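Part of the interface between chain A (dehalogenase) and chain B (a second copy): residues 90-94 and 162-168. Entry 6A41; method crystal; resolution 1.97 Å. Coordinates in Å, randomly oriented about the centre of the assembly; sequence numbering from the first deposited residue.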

# COMPACT_ATOMS: atom_id res chain seq x y z
N LYS A 90 -7.93 -13.85 -20.93
CA LYS A 90 -8.14 -12.49 -21.49
C LYS A 90 -9.62 -12.36 -21.49
O LYS A 90 -10.33 -13.16 -22.09
CB LYS A 90 -7.56 -12.31 -22.91
CG LYS A 90 -7.56 -10.85 -23.40
CD LYS A 90 -6.74 -10.57 -24.68
CE LYS A 90 -6.69 -9.04 -24.91
NZ LYS A 90 -8.01 -8.58 -25.45
N ALA A 91 -10.12 -11.35 -20.80
CA ALA A 91 -11.54 -11.20 -20.54
C ALA A 91 -11.94 -9.73 -20.45
O ALA A 91 -12.25 -9.27 -19.30
CB ALA A 91 -11.93 -11.92 -19.26
N PRO A 92 -11.84 -8.99 -21.57
CA PRO A 92 -12.46 -7.61 -21.53
C PRO A 92 -13.90 -7.64 -21.05
O PRO A 92 -14.58 -8.67 -21.25
CB PRO A 92 -12.29 -7.10 -22.98
CG PRO A 92 -11.95 -8.31 -23.79
CD PRO A 92 -11.52 -9.44 -22.94
N LEU A 93 -14.37 -6.56 -20.40
CA LEU A 93 -15.77 -6.45 -19.96
C LEU A 93 -16.78 -7.07 -20.88
O LEU A 93 -17.62 -7.83 -20.42
CB LEU A 93 -16.18 -4.99 -19.82
CG LEU A 93 -15.79 -4.48 -18.45
CD1 LEU A 93 -16.04 -3.00 -18.47
CD2 LEU A 93 -16.49 -5.08 -17.23
N GLY A 94 -16.67 -6.74 -22.15
CA GLY A 94 -17.62 -7.15 -23.18
C GLY A 94 -17.58 -8.60 -23.50
O GLY A 94 -18.51 -9.09 -24.08
N SER B 162 -7.57 -2.65 -12.48
CA SER B 162 -7.66 -3.36 -13.83
C SER B 162 -8.73 -2.75 -14.70
O SER B 162 -8.50 -2.47 -15.89
CB SER B 162 -7.92 -4.90 -13.64
OG SER B 162 -6.89 -5.45 -12.90
N LEU B 163 -9.91 -2.50 -14.10
CA LEU B 163 -10.94 -1.84 -14.90
C LEU B 163 -10.58 -0.40 -15.24
O LEU B 163 -10.89 0.09 -16.32
CB LEU B 163 -12.25 -1.89 -14.19
CG LEU B 163 -12.89 -3.31 -14.09
CD1 LEU B 163 -14.20 -3.30 -13.41
CD2 LEU B 163 -12.99 -3.91 -15.47
N ALA B 164 -9.87 0.27 -14.31
CA ALA B 164 -9.45 1.62 -14.60
C ALA B 164 -8.55 1.64 -15.84
O ALA B 164 -8.67 2.51 -16.71
CB ALA B 164 -8.71 2.27 -13.39
N LYS B 165 -7.64 0.71 -15.90
CA LYS B 165 -6.79 0.63 -17.05
C LYS B 165 -7.54 0.34 -18.31
O LYS B 165 -7.21 0.87 -19.37
CB LYS B 165 -5.61 -0.30 -16.84
CG LYS B 165 -4.63 0.22 -15.79
CD LYS B 165 -3.49 -0.75 -15.52
CE LYS B 165 -2.40 -0.14 -14.67
NZ LYS B 165 -1.36 -1.15 -14.45
N GLU B 166 -8.50 -0.54 -18.19
CA GLU B 166 -9.22 -1.00 -19.37
C GLU B 166 -10.17 0.09 -19.95
O GLU B 166 -10.31 0.26 -21.20
CB GLU B 166 -10.01 -2.25 -18.86
CG GLU B 166 -10.94 -2.85 -19.87
CD GLU B 166 -11.47 -4.26 -19.54
OE1 GLU B 166 -10.89 -5.05 -18.70
OE2 GLU B 166 -12.47 -4.56 -20.24
N LEU B 167 -10.74 0.94 -19.10
CA LEU B 167 -11.67 1.96 -19.50
C LEU B 167 -11.09 3.37 -19.58
O LEU B 167 -11.76 4.28 -20.14
CB LEU B 167 -12.81 2.00 -18.48
CG LEU B 167 -13.68 0.76 -18.42
CD1 LEU B 167 -14.64 0.76 -17.30
CD2 LEU B 167 -14.46 0.66 -19.70
N GLY B 168 -9.83 3.56 -19.16
CA GLY B 168 -9.22 4.91 -19.03
C GLY B 168 -9.01 5.63 -20.34
O GLY B 168 -9.11 6.89 -20.40
O HOH W 1 -11.20 -7.39 -17.63

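The contact joins a helical stretch of chain B to a short loop of chain A that has no regular secondary structure. It is small, burying 194 Å² over both sides, and it is organised around one carboxylate, that of Glu B166, and one leucine, Leu A93, which contributes 75 Å² of the covered area.

At the start of the chain B stretch, Ser B162 lies too far from the loop to touch it. Its part is within the helix, where O of Ser B162 accepts a hydrogen bond from Glu B166 N at 3.0 Å and so helps to fix the backbone of the residue that makes the one direct hydrogen bond of the contact. Leu B163 is the first to reach across. Its CA-to-CB bond points sideways relative to the loop, but in the m, t rotamer the end of the side chain comes nearer, and CD2 of Leu B163 lies 4.1 Å from CD2 of Leu A93, an apolar contact at van der Waals range. The next two residues, Ala B164 and Lys B165, are out of reach of the loop, as expected where a helix turns part of its surface away from its partner.

Glu B166 follows one turn after Ser B162, with its CA-to-CB bond directed toward chain A. Both chi1 and chi2 are t, so the side chain is extended and carries its carboxylate to the loop backbone even though the CA atoms of Pro A92 and Glu B166 are 7.7 Å apart. There OE2 of Glu B166 accepts a hydrogen bond from the backbone N of Leu A93, with an N to OE2 distance of 2.8 Å and an N-H...acceptor angle of 166°. The short distance and nearly linear approach describe a well-formed bond, and because the donor is a main-chain amide, it holds the loop by its backbone. The same oxygen packs against the preceding residue, OE2 of Glu B166 lying 3.3 Å from CA of Pro A92 and 3.7 Å from its CB. The other carboxylate oxygen is engaged through solvent: water 1 donates to OE1 of Glu B166 at 2.6 Å and to the carbonyl O of Ala A91 at 2.7 Å. This bridge suits the chemistry, since both protein atoms are acceptors; OE1 of Glu B166 and O of Ala A91 stand 4.5 Å apart, and the water supplies the protons that neither has to offer. The carboxylate thus meets an amide directly and a carbonyl by way of water. OE1 is also hydrogen-bonded elsewhere in the structure.

Leu B167 completes the contact. N of Leu B167 donates to O of Leu B163 at 2.9 Å, placing the two leucines one helical turn apart. Its CA-to-CB bond is also sideways, with the side-chain end coming nearer, and CD2 of Leu B167 lies 4.2 Å from CD1 of Leu A93. Leu A93, whose own CA-to-CB bond points toward the helix, therefore packs against both Leu B163 and Leu B167, while its amide binds Glu B166. Gly B168 makes no contact with the loop.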